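Local coordinates for protein putative 4-Hydroxy-2-oxoglutarate aldolase / 2-dehydro-3-deoxyphosphogluconate aldolase (Yersinia enterocolitica, PDB 3LM7) that is a putative aldolase of the KDGP aldolase family, with a TIM-barrel type fold, at residues 174-179 with 202-207. Numbering follows the deposited sequence.
Sequences DEYRFV and EQIVQI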
ATOM      1  N   ASP A 174     -10.780  15.922  13.529  1.00 12.33           N
ATOM      2  CA  ASP A 174     -11.058  16.436  12.190  1.00 12.38           C
ATOM      3  C   ASP A 174      -9.765  16.726  11.424  1.00 10.75           C
ATOM      4  O   ASP A 174      -9.696  16.448  10.193  1.00  7.55           O
ATOM      5  CB  ASP A 174     -11.914  17.684  12.268  1.00 13.59           C
ATOM      6  CG  ASP A 174     -13.313  17.365  12.727  1.00 20.73           C
ATOM      7  OD1 ASP A 174     -13.720  16.177  12.586  1.00 22.67           O
ATOM      8  OD2 ASP A 174     -13.958  18.295  13.204  1.00 25.18           O
ATOM      9  N   GLU A 175      -8.763  17.303  12.109  1.00  9.31           N
ATOM     10  CA  GLU A 175      -7.457  17.501  11.410  1.00  8.82           C
ATOM     11  C   GLU A 175      -6.769  16.195  11.019  1.00  8.45           C
ATOM     12  O   GLU A 175      -6.206  16.076   9.929  1.00  6.14           O
ATOM     13  CB  GLU A 175      -6.477  18.335  12.229  1.00  8.41           C
ATOM     14  CG  GLU A 175      -6.925  19.831  12.372  1.00  9.67           C
ATOM     15  CD  GLU A 175      -6.028  20.571  13.341  1.00 12.57           C
ATOM     16  OE1 GLU A 175      -4.887  20.847  12.958  1.00 12.54           O
ATOM     17  OE2 GLU A 175      -6.444  20.849  14.487  1.00 13.26           O
ATOM     18  N   TYR A 176      -6.808  15.233  11.939  1.00  7.22           N
ATOM     19  CA  TYR A 176      -6.191  13.923  11.746  1.00  7.49           C
ATOM     20  C   TYR A 176      -6.852  13.233  10.559  1.00  8.30           C
ATOM     21  O   TYR A 176      -6.143  12.658   9.707  1.00  6.44           O
ATOM     22  CB  TYR A 176      -6.277  13.102  13.033  1.00  7.58           C
ATOM     23  CG  TYR A 176      -5.895  11.652  12.907  1.00  8.16           C
ATOM     24  CD1 TYR A 176      -4.588  11.276  12.523  1.00  6.69           C
ATOM     25  CD2 TYR A 176      -6.809  10.666  13.216  1.00  8.13           C
ATOM     26  CE1 TYR A 176      -4.218   9.951  12.408  1.00  8.16           C
ATOM     27  CE2 TYR A 176      -6.449   9.256  13.129  1.00  7.66           C
ATOM     28  CZ  TYR A 176      -5.170   8.931  12.705  1.00  7.86           C
ATOM     29  OH  TYR A 176      -4.769   7.618  12.605  1.00  8.40           O
ATOM     30  N   ARG A 177      -8.174  13.319  10.474  1.00  6.66           N
ATOM     31  CA  ARG A 177      -8.875  12.583   9.463  1.00  8.44           C
ATOM     32  C   ARG A 177      -8.451  13.119   8.073  1.00  8.06           C
ATOM     33  O   ARG A 177      -8.264  12.372   7.103  1.00  8.92           O
ATOM     34  CB  ARG A 177     -10.405  12.723   9.664  1.00  8.14           C
ATOM     35  CG  ARG A 177     -11.177  11.824   8.626  1.00 14.86           C
ATOM     36  CD  ARG A 177     -12.729  11.866   8.806  1.00 24.10           C
ATOM     37  NE  ARG A 177     -13.129  11.892  10.229  1.00 29.83           N
ATOM     38  CZ  ARG A 177     -13.476  12.999  10.914  1.00 33.77           C
ATOM     39  NH1 ARG A 177     -13.521  14.254  10.338  1.00 31.59           N
ATOM     40  NH2 ARG A 177     -13.794  12.857  12.192  1.00 35.32           N
ATOM     41  N   PHE A 178      -8.360  14.440   7.998  1.00  6.53           N
ATOM     42  CA  PHE A 178      -7.943  15.091   6.768  1.00  7.25           C
ATOM     43  C   PHE A 178      -6.554  14.611   6.383  1.00  6.66           C
ATOM     44  O   PHE A 178      -6.315  14.345   5.204  1.00  9.51           O
ATOM     45  CB  PHE A 178      -7.956  16.625   6.938  1.00  7.10           C
ATOM     46  CG  PHE A 178      -7.747  17.364   5.628  1.00  7.55           C
ATOM     47  CD1 PHE A 178      -8.813  17.868   4.918  1.00 11.68           C
ATOM     48  CD2 PHE A 178      -6.445  17.540   5.113  1.00  8.31           C
ATOM     49  CE1 PHE A 178      -8.573  18.550   3.671  1.00 12.79           C
ATOM     50  CE2 PHE A 178      -6.225  18.237   3.889  1.00 11.11           C
ATOM     51  CZ  PHE A 178      -7.275  18.739   3.182  1.00 11.22           C
ATOM     52  N   VAL A 179      -5.633  14.595   7.324  1.00  6.20           N
ATOM     53  CA  VAL A 179      -4.236  14.136   7.044  1.00  4.68           C
ATOM     54  C   VAL A 179      -4.248  12.692   6.527  1.00  4.69           C
ATOM     55  O   VAL A 179      -3.505  12.358   5.582  1.00  5.34           O
ATOM     56  CB  VAL A 179      -3.365  14.270   8.294  1.00  5.44           C
ATOM     57  CG1 VAL A 179      -1.999  13.583   8.171  1.00  2.80           C
ATOM     58  CG2 VAL A 179      -3.114  15.834   8.617  1.00  4.99           C
ATOM     59  N   GLU A 202      -8.375   1.844  18.950  1.00  8.07           N
ATOM     60  CA  GLU A 202      -9.102   1.313  17.796  1.00  8.44           C
ATOM     61  C   GLU A 202      -9.665   2.428  16.887  1.00 10.17           C
ATOM     62  O   GLU A 202      -9.473   2.381  15.671  1.00  8.91           O
ATOM     63  CB  GLU A 202     -10.274   0.403  18.244  1.00  8.28           C
ATOM     64  CG  GLU A 202     -11.088  -0.089  17.057  1.00 10.67           C
ATOM     65  CD  GLU A 202     -12.080  -1.169  17.485  1.00  8.78           C
ATOM     66  OE1 GLU A 202     -12.006  -1.665  18.624  1.00 12.13           O
ATOM     67  OE2 GLU A 202     -12.896  -1.510  16.663  1.00 13.72           O
ATOM     68  N   GLN A 203     -10.297   3.438  17.478  1.00  8.67           N
ATOM     69  CA  GLN A 203     -10.917   4.442  16.653  1.00  9.59           C
ATOM     70  C   GLN A 203      -9.832   5.232  15.869  1.00  9.17           C
ATOM     71  O   GLN A 203      -9.978   5.467  14.692  1.00 10.34           O
ATOM     72  CB  GLN A 203     -11.746   5.383  17.527  1.00 10.49           C
ATOM     73  CG  GLN A 203     -12.426   6.482  16.675  1.00 12.11           C
ATOM     74  CD  GLN A 203     -13.203   7.475  17.556  1.00 16.90           C
ATOM     75  OE1 GLN A 203     -13.323   7.268  18.761  1.00 18.74           O
ATOM     76  NE2 GLN A 203     -13.645   8.586  16.974  1.00 15.02           N
ATOM     77  N   ILE A 204      -8.717   5.525  16.507  1.00  6.31           N
ATOM     78  CA  ILE A 204      -7.678   6.292  15.861  1.00  6.99           C
ATOM     79  C   ILE A 204      -7.051   5.547  14.670  1.00  7.46           C
ATOM     80  O   ILE A 204      -6.861   6.116  13.570  1.00  6.83           O
ATOM     81  CB  ILE A 204      -6.582   6.758  16.929  1.00  7.18           C
ATOM     82  CG1 ILE A 204      -7.138   7.956  17.734  1.00  7.54           C
ATOM     83  CG2 ILE A 204      -5.274   7.133  16.191  1.00  6.41           C
ATOM     84  CD1 ILE A 204      -6.368   8.320  19.081  1.00 10.49           C
ATOM     85  N   VAL A 205      -6.764   4.265  14.876  1.00  6.19           N
ATOM     86  CA  VAL A 205      -6.299   3.439  13.774  1.00  6.12           C
ATOM     87  C   VAL A 205      -7.379   3.199  12.710  1.00  8.18           C
ATOM     88  O   VAL A 205      -7.071   3.264  11.516  1.00  8.07           O
ATOM     89  CB  VAL A 205      -5.698   2.088  14.277  1.00  6.07           C
ATOM     90  CG1 VAL A 205      -5.224   1.216  13.048  1.00  6.19           C
ATOM     91  CG2 VAL A 205      -4.510   2.373  15.279  1.00  3.50           C
ATOM     92  N   GLN A 206      -8.631   3.009  13.115  1.00  7.71           N
ATOM     93  CA  GLN A 206      -9.654   2.720  12.141  1.00  7.27           C
ATOM     94  C   GLN A 206      -9.791   3.935  11.202  1.00  9.76           C
ATOM     95  O   GLN A 206     -10.073   3.786  10.022  1.00  8.71           O
ATOM     96  CB  GLN A 206     -10.994   2.522  12.854  1.00  6.44           C
ATOM     97  CG  GLN A 206     -12.115   1.968  11.954  1.00 10.39           C
ATOM     98  CD  GLN A 206     -11.860   0.545  11.482  1.00 14.78           C
ATOM     99  OE1 GLN A 206     -11.806  -0.385  12.298  1.00 12.64           O
ATOM    100  NE2 GLN A 206     -11.712   0.369  10.173  1.00 12.60           N
ATOM    101  N   ILE A 207      -9.695   5.150  11.753  1.00  8.20           N
ATOM    102  CA  ILE A 207      -9.797   6.331  10.876  1.00  8.38           C
ATOM    103  C   ILE A 207      -8.785   6.278   9.749  1.00  8.02           C
ATOM    104  O   ILE A 207      -9.102   6.563   8.586  1.00  6.69           O
ATOM    105  CB  ILE A 207      -9.580   7.609  11.730  1.00  9.77           C
ATOM    106  CG1 ILE A 207     -10.874   7.917  12.462  1.00  7.76           C
ATOM    107  CG2 ILE A 207      -9.117   8.825  10.850  1.00  8.36           C
ATOM    108  CD1 ILE A 207     -10.643   8.958  13.596  1.00 12.21           C
TER
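The phenol ring of Tyr176 meets the backbone oxygen of Ile204 at its edge, close to the ring plane, while the CG2 methyl of Ile207 approaches CE2 obliquely, at 3.5 Å. From that edge the hydroxyl donates a hydrogen bond, 2.8 Å from Tyr176 OH to Ile204 O, entering from above the carbonyl plane with a C=O...donor angle of 132°. Ile204 CG2, 3.9 Å from Tyr176 CE2, lies off the ring plane on the side opposite Ile207 CG2, and the two methyls hold the ring between them while its hydroxyl is bonded. Its reach comes from a first torsion of 170°, which sets CG anti to the backbone nitrogen and sends the ring across to helix 201-211. The guanidinium of Arg177 turns back along its own helix, where NH1 donates to Asp174 OD1, 3.0 Å away and in the guanidinium plane, in a salt bridge.

The pair illustrates how neighbouring helices on the outside of a TIM-type barrel pack side by side over the strand that lies between them in sequence. Helices 173-185 and 201-211 follow one another in the beta-alpha order, with strand 189-192 between them; Tyr176 and Ile204 both rest on Pro192 of that strand. The short helical segments run 35° apart in direction, and their axes come no nearer than 10.5 Å, a separation spanned mainly by the Tyr176 ring, which meets Ile204 and Ile207.

Farther out, Ile207 CG2 sits 4.0 Å from Arg177 CA.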